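Local coordinates for protein choline kinase (Cryptosporidium parvum, PDB 3MES) that probably transfers the terminal phosphate of ATP to choline, and perhaps ethanolamine, in a magnesium-dependent kinase reaction, at residues B[127-132]-B[187-192]; B[138-141]-B[147-150]; B[229-234]-B[404-409]. One frame throughout, in Å; residues are numbered along the deposited sequence.

Interaction 1: B[127-132]-B[187-192]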
# COMPACT_ATOMS: atom_id res chain seq x y z
N PHE B 127 -20.69 -9.10 7.31
CA PHE B 127 -19.36 -9.69 7.42
C PHE B 127 -19.13 -10.82 6.42
O PHE B 127 -18.07 -10.90 5.80
CB PHE B 127 -19.10 -10.19 8.85
CG PHE B 127 -17.70 -10.71 9.06
CD1 PHE B 127 -16.64 -9.85 9.27
CD2 PHE B 127 -17.45 -12.08 9.03
CE1 PHE B 127 -15.36 -10.33 9.46
CE2 PHE B 127 -16.17 -12.57 9.23
CZ PHE B 127 -15.12 -11.69 9.44
N ARG B 128 -20.12 -11.69 6.27
CA ARG B 128 -20.00 -12.82 5.35
C ARG B 128 -19.76 -12.37 3.92
O ARG B 128 -19.01 -12.99 3.17
CB ARG B 128 -21.22 -13.74 5.44
CG ARG B 128 -21.19 -14.69 6.63
CD ARG B 128 -22.20 -15.81 6.48
NE ARG B 128 -23.55 -15.40 6.85
CZ ARG B 128 -24.19 -15.82 7.93
NH1 ARG B 128 -25.42 -15.39 8.19
NH2 ARG B 128 -23.61 -16.69 8.75
N TYR B 129 -20.41 -11.27 3.53
CA TYR B 129 -20.21 -10.71 2.20
C TYR B 129 -18.79 -10.19 2.05
O TYR B 129 -18.06 -10.57 1.13
CB TYR B 129 -21.21 -9.59 1.93
CG TYR B 129 -20.99 -8.88 0.61
CD1 TYR B 129 -21.16 -9.56 -0.59
CD2 TYR B 129 -20.61 -7.55 0.57
CE1 TYR B 129 -20.95 -8.92 -1.80
CE2 TYR B 129 -20.41 -6.90 -0.63
CZ TYR B 129 -20.58 -7.60 -1.82
OH TYR B 129 -20.38 -6.96 -3.02
N LEU B 130 -18.39 -9.30 2.96
CA LEU B 130 -17.05 -8.74 2.95
C LEU B 130 -16.00 -9.84 2.95
O LEU B 130 -14.95 -9.72 2.31
CB LEU B 130 -16.87 -7.82 4.16
CG LEU B 130 -17.82 -6.62 4.20
CD1 LEU B 130 -17.61 -5.81 5.47
CD2 LEU B 130 -17.63 -5.75 2.96
N SER B 131 -16.29 -10.91 3.68
CA SER B 131 -15.41 -12.06 3.72
C SER B 131 -15.34 -12.71 2.34
O SER B 131 -14.27 -13.11 1.88
CB SER B 131 -15.90 -13.08 4.75
OG SER B 131 -14.98 -14.14 4.92
N ASN B 132 -16.49 -12.78 1.67
CA ASN B 132 -16.59 -13.44 0.36
C ASN B 132 -15.93 -12.68 -0.79
O ASN B 132 -15.42 -13.31 -1.72
CB ASN B 132 -18.05 -13.75 0.03
CG ASN B 132 -18.48 -15.12 0.52
OD1 ASN B 132 -19.51 -15.26 1.18
ND2 ASN B 132 -17.68 -16.14 0.20
N ASP B 187 -22.42 -7.90 -7.47
CA ASP B 187 -22.82 -8.85 -6.43
C ASP B 187 -23.12 -8.18 -5.09
O ASP B 187 -23.31 -8.85 -4.08
CB ASP B 187 -21.74 -9.92 -6.23
CG ASP B 187 -20.42 -9.32 -5.78
OD1 ASP B 187 -20.40 -8.11 -5.46
OD2 ASP B 187 -19.42 -10.06 -5.74
N PHE B 188 -23.15 -6.85 -5.08
CA PHE B 188 -23.42 -6.13 -3.85
C PHE B 188 -24.85 -6.39 -3.39
O PHE B 188 -25.81 -6.11 -4.11
CB PHE B 188 -23.17 -4.63 -4.01
CG PHE B 188 -23.30 -3.85 -2.73
CD1 PHE B 188 -22.31 -3.93 -1.76
CD2 PHE B 188 -24.40 -3.05 -2.50
CE1 PHE B 188 -22.42 -3.22 -0.57
CE2 PHE B 188 -24.52 -2.34 -1.32
CZ PHE B 188 -23.53 -2.42 -0.35
N PRO B 189 -25.01 -6.94 -2.17
CA PRO B 189 -26.32 -7.26 -1.63
C PRO B 189 -27.28 -6.07 -1.69
O PRO B 189 -26.98 -5.00 -1.16
CB PRO B 189 -26.01 -7.63 -0.18
CG PRO B 189 -24.62 -8.16 -0.23
CD PRO B 189 -23.92 -7.31 -1.25
N SER B 190 -28.42 -6.27 -2.34
CA SER B 190 -29.41 -5.22 -2.49
C SER B 190 -30.14 -4.97 -1.17
O SER B 190 -30.68 -3.89 -0.94
CB SER B 190 -30.41 -5.58 -3.58
OG SER B 190 -31.47 -4.65 -3.64
N ARG B 191 -30.14 -5.99 -0.31
CA ARG B 191 -30.88 -5.95 0.94
C ARG B 191 -30.22 -5.06 1.99
O ARG B 191 -30.84 -4.73 3.00
CB ARG B 191 -31.07 -7.37 1.49
CG ARG B 191 -29.78 -8.06 1.89
CD ARG B 191 -29.99 -9.56 2.04
NE ARG B 191 -28.76 -10.25 2.41
CZ ARG B 191 -27.80 -10.57 1.54
NH1 ARG B 191 -27.93 -10.26 0.26
NH2 ARG B 191 -26.71 -11.19 1.96
N PHE B 192 -28.97 -4.68 1.76
CA PHE B 192 -28.29 -3.76 2.66
C PHE B 192 -28.84 -2.34 2.48
O PHE B 192 -28.99 -1.86 1.35
CB PHE B 192 -26.78 -3.77 2.43
CG PHE B 192 -26.12 -5.07 2.76
CD1 PHE B 192 -26.61 -5.87 3.78
CD2 PHE B 192 -25.00 -5.50 2.07
CE1 PHE B 192 -26.01 -7.07 4.09
CE2 PHE B 192 -24.39 -6.70 2.38
CZ PHE B 192 -24.89 -7.48 3.39
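Y129 of helix 120-132 meets D187, F188, P189 and F192 of the 187-192 loop, and nearly all of the contact is its own doing. The polar part is a single hydrogen bond: Y129 OH donates to D187 OD1 at 2.7 Å. The hydroxyl comes in from above the carboxylate plane, 48° out of it, and the carboxylate stands roughly at right angles to the phenol ring. D187 can reach back to the tyrosine because its CG sits between the backbone N and the carbonyl carbon (chi1 62°). The same OD1 also takes a salt bridge from R185, so one oxygen serves both a tyrosine and an arginine.

In the fold, this contact joins helix 120-132 of the N-terminal lobe to the long loop between helices 165-179 and 198-214. The helix is the one that packs beside the nucleotide-binding sheet in this kinase-like architecture. The loop itself makes a type I turn from P189 to F192, and R191 adds a salt bridge to D125 one turn earlier on the helix.

The apolar part centres on the phenol ring. P189 lays its CD over one face in a CH-pi contact, 3.3 Å from the centroid of the Y129 ring and nearly straight over its centre. F188 approaches obliquely, its CD1 3.7 Å from Y129 CE2, with the two ring planes at 76°. More loosely, Y129 CD2 lies 4.3 Å from F192 CE2, near the plane of the F192 ring at its edge. Beyond the tyrosine, F188 and L130 both touch F264 of strand 262-265.

Interaction 2: B[138-141]-B[147-150]. With ADP (adenosine-5'-diphosphate), chain I.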
# COMPACT_ATOMS: atom_id res chain seq x y z
N ASN B 138 -10.90 -14.16 5.70
CA ASN B 138 -11.60 -15.30 5.11
C ASN B 138 -12.30 -16.17 6.16
O ASN B 138 -11.76 -16.42 7.23
CB ASN B 138 -10.63 -16.15 4.29
CG ASN B 138 -11.35 -17.16 3.41
OD1 ASN B 138 -10.88 -18.28 3.22
ND2 ASN B 138 -12.49 -16.76 2.86
N ILE B 139 -13.51 -16.63 5.83
CA ILE B 139 -14.23 -17.57 6.69
C ILE B 139 -13.92 -18.99 6.27
O ILE B 139 -14.16 -19.38 5.13
CB ILE B 139 -15.76 -17.36 6.60
CG1 ILE B 139 -16.16 -16.01 7.20
CG2 ILE B 139 -16.49 -18.49 7.31
CD1 ILE B 139 -17.63 -15.70 7.02
N ILE B 140 -13.38 -19.78 7.19
CA ILE B 140 -13.03 -21.16 6.90
C ILE B 140 -14.17 -22.10 7.28
O ILE B 140 -14.43 -23.08 6.58
CB ILE B 140 -11.74 -21.57 7.64
CG1 ILE B 140 -10.58 -20.68 7.20
CG2 ILE B 140 -11.42 -23.04 7.38
CD1 ILE B 140 -9.34 -20.80 8.05
N ALA B 141 -14.84 -21.80 8.38
CA ALA B 141 -16.01 -22.56 8.81
C ALA B 141 -17.02 -21.62 9.46
O ALA B 141 -16.65 -20.75 10.25
CB ALA B 141 -15.61 -23.67 9.76
N ARG B 147 -17.61 -19.08 14.42
CA ARG B 147 -17.00 -19.26 13.11
C ARG B 147 -15.48 -19.37 13.20
O ARG B 147 -14.87 -18.94 14.18
CB ARG B 147 -17.39 -18.12 12.16
CG ARG B 147 -16.91 -16.73 12.59
CD ARG B 147 -17.28 -15.70 11.53
NE ARG B 147 -16.68 -14.39 11.78
CZ ARG B 147 -17.37 -13.29 12.08
NH1 ARG B 147 -18.69 -13.34 12.18
NH2 ARG B 147 -16.74 -12.14 12.29
N ILE B 148 -14.88 -19.97 12.18
CA ILE B 148 -13.43 -20.06 12.08
C ILE B 148 -12.94 -19.10 11.00
O ILE B 148 -13.32 -19.21 9.84
CB ILE B 148 -12.98 -21.49 11.71
CG1 ILE B 148 -13.48 -22.49 12.75
CG2 ILE B 148 -11.46 -21.56 11.59
CD1 ILE B 148 -13.12 -23.93 12.43
N GLU B 149 -12.10 -18.15 11.40
CA GLU B 149 -11.59 -17.14 10.47
C GLU B 149 -10.11 -17.34 10.18
O GLU B 149 -9.38 -17.93 10.97
CB GLU B 149 -11.78 -15.74 11.04
CG GLU B 149 -13.20 -15.37 11.40
CD GLU B 149 -13.29 -13.97 11.98
OE1 GLU B 149 -12.28 -13.23 11.88
OE2 GLU B 149 -14.34 -13.62 12.54
N GLU B 150 -9.69 -16.81 9.04
CA GLU B 150 -8.28 -16.69 8.73
C GLU B 150 -7.64 -15.76 9.76
O GLU B 150 -8.16 -14.68 10.05
CB GLU B 150 -8.11 -16.10 7.33
CG GLU B 150 -6.75 -15.49 7.06
CD GLU B 150 -6.70 -14.76 5.73
OE1 GLU B 150 -7.77 -14.40 5.20
OE2 GLU B 150 -5.58 -14.55 5.22
PB ADP I . -15.35 -8.15 19.74
O1B ADP I . -15.54 -8.85 21.07
O2B ADP I . -16.15 -8.73 18.61
O3B ADP I . -15.40 -6.64 19.84
PA ADP I . -13.07 -7.87 18.09
O1A ADP I . -13.22 -6.37 18.10
O2A ADP I . -13.44 -8.67 16.87
O3A ADP I . -13.83 -8.50 19.37
O5' ADP I . -11.55 -8.21 18.49
C5' ADP I . -10.56 -8.39 17.49
C4' ADP I . -9.21 -8.16 18.14
O4' ADP I . -8.54 -9.41 18.27
C3' ADP I . -8.35 -7.28 17.25
O3' ADP I . -7.96 -6.11 17.96
C2' ADP I . -7.14 -8.12 16.89
O2' ADP I . -6.03 -7.70 17.69
C1' ADP I . -7.55 -9.54 17.26
N9 ADP I . -8.18 -10.19 16.08
C8 ADP I . -9.50 -10.30 15.86
N7 ADP I . -9.75 -10.95 14.69
C5 ADP I . -8.56 -11.26 14.15
C6 ADP I . -8.10 -11.96 12.92
N6 ADP I . -8.99 -12.45 12.03
N1 ADP I . -6.77 -12.08 12.73
C2 ADP I . -5.88 -11.59 13.62
N3 ADP I . -6.22 -10.95 14.75
C4 ADP I . -7.53 -10.76 15.07
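N138 and E150 grip each other twice at the open end of the hairpin, away from the turn. E150 N donates to N138 O at 2.8 Å, in the carbonyl plane, and N138 N returns a bond to E150 OE1 at 3.2 Å through the anti lone pair of that oxygen. The second bond depends on the shape of the glutamate: with chi1 at 160° and the chain extended beyond CG, the carboxylate comes back alongside N138, OE1 also lying against its CB.

Further along, I148 O receives I140 N at 2.7 Å and, weakly, A141 N, while I148 N donates to A141 O. Two residues, I140 and A141, therefore face the single I148. The I148 side chain spreads over both: its CG2 branch touches I140 CB, and its CD1 reaches A141 CB at 3.7 Å.

I139 and E149 form a non-hydrogen-bonded pair on the face turned to helix 120-132. Here R147 runs along its own strand to E149. Its CG lies between the backbone N and the carbonyl carbon (chi1 63°), which sets the direction, and the chain then runs extended to NE, which meets E149 OE2 in a salt bridge of 2.6 Å, tilted out of both the guanidinium and carboxylate planes. R108 also bridges to OE2, so two arginines hold that oxygen and would be expected to favour the charged carboxylate. The other oxygen, OE1, is left pointing to the nucleotide, where ADP N6 gives it a weak bond; N6 donates more firmly to E150 O at 3.1 Å.

This is a beta hairpin with a classic bulge at I140-A141, whose second strand reads the adenine amino group in the ADP pocket.

Interaction 3: B[229-234]-B[404-409]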
# COMPACT_ATOMS: atom_id res chain seq x y z
N LEU B 229 -26.94 17.01 24.01
CA LEU B 229 -28.31 16.62 23.68
C LEU B 229 -29.02 17.72 22.90
O LEU B 229 -29.89 17.45 22.08
CB LEU B 229 -29.10 16.29 24.95
CG LEU B 229 -28.73 14.98 25.64
CD1 LEU B 229 -29.58 14.77 26.89
CD2 LEU B 229 -28.88 13.81 24.69
N GLU B 230 -28.64 18.97 23.17
CA GLU B 230 -29.22 20.11 22.46
C GLU B 230 -28.61 20.24 21.07
O GLU B 230 -29.31 20.53 20.10
CB GLU B 230 -28.99 21.40 23.24
CG GLU B 230 -29.58 21.39 24.64
CD GLU B 230 -29.44 22.73 25.34
OE1 GLU B 230 -29.87 22.85 26.51
OE2 GLU B 230 -28.89 23.67 24.72
N GLU B 231 -27.30 20.02 20.97
CA GLU B 231 -26.59 20.11 19.70
C GLU B 231 -27.12 19.10 18.70
O GLU B 231 -27.21 19.38 17.50
CB GLU B 231 -25.09 19.89 19.91
CG GLU B 231 -24.41 20.96 20.76
CD GLU B 231 -24.13 22.23 19.97
OE1 GLU B 231 -23.76 22.13 18.78
OE2 GLU B 231 -24.26 23.33 20.55
N ILE B 232 -27.49 17.92 19.19
CA ILE B 232 -27.97 16.85 18.32
C ILE B 232 -29.18 17.27 17.49
O ILE B 232 -29.35 16.83 16.35
CB ILE B 232 -28.30 15.58 19.13
CG1 ILE B 232 -27.01 14.98 19.70
CG2 ILE B 232 -29.02 14.56 18.26
CD1 ILE B 232 -27.20 13.65 20.40
N ASP B 233 -30.02 18.13 18.06
CA ASP B 233 -31.21 18.61 17.36
C ASP B 233 -30.86 19.38 16.10
O ASP B 233 -31.63 19.41 15.14
CB ASP B 233 -32.06 19.48 18.29
CG ASP B 233 -32.71 18.69 19.41
OD1 ASP B 233 -33.14 17.54 19.16
OD2 ASP B 233 -32.79 19.22 20.54
N GLN B 234 -29.69 20.02 16.10
CA GLN B 234 -29.24 20.82 14.96
C GLN B 234 -28.31 20.03 14.04
O GLN B 234 -27.91 20.52 12.99
CB GLN B 234 -28.50 22.06 15.44
CG GLN B 234 -29.28 22.95 16.39
CD GLN B 234 -28.40 24.03 17.02
OE1 GLN B 234 -28.85 25.15 17.27
NE2 GLN B 234 -27.14 23.69 17.28
N GLN B 404 -15.15 22.01 21.12
CA GLN B 404 -13.93 22.67 20.67
C GLN B 404 -13.82 22.69 19.14
O GLN B 404 -13.61 23.74 18.54
CB GLN B 404 -12.71 21.98 21.28
CG GLN B 404 -11.39 22.66 20.97
CD GLN B 404 -10.22 22.03 21.71
OE1 GLN B 404 -10.41 21.26 22.65
NE2 GLN B 404 -9.01 22.37 21.29
N LYS B 405 -13.98 21.52 18.52
CA LYS B 405 -13.89 21.41 17.07
C LYS B 405 -14.92 22.30 16.37
O LYS B 405 -14.61 22.94 15.36
CB LYS B 405 -14.05 19.95 16.63
CG LYS B 405 -13.71 19.70 15.17
CD LYS B 405 -12.23 19.92 14.88
CE LYS B 405 -11.89 19.56 13.44
NZ LYS B 405 -10.46 19.77 13.09
N LYS B 406 -16.14 22.33 16.90
CA LYS B 406 -17.19 23.16 16.33
C LYS B 406 -16.82 24.64 16.34
O LYS B 406 -17.10 25.37 15.38
CB LYS B 406 -18.52 22.93 17.06
CG LYS B 406 -19.69 23.71 16.49
CD LYS B 406 -21.00 23.26 17.12
CE LYS B 406 -22.20 23.93 16.47
NZ LYS B 406 -22.35 25.35 16.90
N LYS B 407 -16.19 25.09 17.42
CA LYS B 407 -15.70 26.47 17.48
C LYS B 407 -14.62 26.71 16.44
O LYS B 407 -14.54 27.79 15.86
CB LYS B 407 -15.16 26.81 18.88
CG LYS B 407 -16.23 27.16 19.90
CD LYS B 407 -15.62 27.91 21.09
CE LYS B 407 -15.31 29.37 20.75
NZ LYS B 407 -14.13 29.53 19.86
N GLU B 408 -13.79 25.70 16.20
CA GLU B 408 -12.71 25.83 15.24
C GLU B 408 -13.24 25.89 13.81
O GLU B 408 -12.85 26.76 13.03
CB GLU B 408 -11.70 24.68 15.39
CG GLU B 408 -11.08 24.61 16.78
CD GLU B 408 -9.79 23.80 16.81
OE1 GLU B 408 -9.69 22.79 16.08
OE2 GLU B 408 -8.88 24.19 17.57
N LEU B 409 -14.15 24.97 13.48
CA LEU B 409 -14.77 24.95 12.16
C LEU B 409 -15.43 26.29 11.84
O LEU B 409 -15.41 26.75 10.70
CB LEU B 409 -15.81 23.82 12.07
CG LEU B 409 -15.29 22.40 12.34
CD1 LEU B 409 -16.37 21.38 12.02
CD2 LEU B 409 -14.03 22.13 11.52
O HOH W 1 -23.25 25.60 20.06
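E231 and K406 bridge two helices of the helical C-terminal lobe, helix 222-231 and the long helix 391-411. The backbones stay well apart: E231 and K406 have the nearest CA atoms, and these are 10.4 Å from each other. Only two long side chains span the interval, and the surface they bury is small, 80 Å² for both sides together.

The direct charge contact is a long salt bridge, with E231 OE1 4.0 Å from K406 NZ. It is the methylene end of the lysine that comes closer, K406 CE standing 3.3 Å from E231 OE1 and CD 3.4 Å from that same oxygen. K406 runs extended from its helix and bends only at the last torsion (chi4 -75°), which carries NZ aside and leaves the aliphatic chain beside the carboxylate. The glutamate bends much earlier, at chi2 (-79°), and the two side chains meet at a slant.

The carboxylate has other partners as well. Y402, one turn earlier on the lysine's own helix, is hydrogen-bonded to OE1, and K227, one turn earlier on the glutamate's helix, makes a salt bridge to OE2. E231 is thus shared between both helices, and the two lysines near it would be expected to favour its charged form. Away from the bridge, I232 touches L373 while K405 and L409 touch L365, so helix 364-376 meets both segments.

A water provides the remaining connection. It donates to E231 OE2 at 2.5 Å and accepts from K406 NZ at 3.3 Å, so the ammonium group reaches the second carboxylate oxygen through this one molecule.

Interactions 1 and 2 are neighbours, their centres 16 Å apart, and the hairpin of interaction 2 is nested within the loop of chain closed by interaction 1. Helix 120-132 joins them: one side carries Y129 to the 187-192 loop, while F127 makes a cation-pi contact with R147, R128 CG packs 3.7 Å from I139 CD1, and S131 also lies against the hairpin. Of the three, only interaction 2 touches ADP, at its adenine amino group; interaction 1 lies away from the annotated sites. Interaction 3 is remote, on the opposite side of the chain's centre, with centres about 35 Å from interaction 1 and 42 Å from interaction 2.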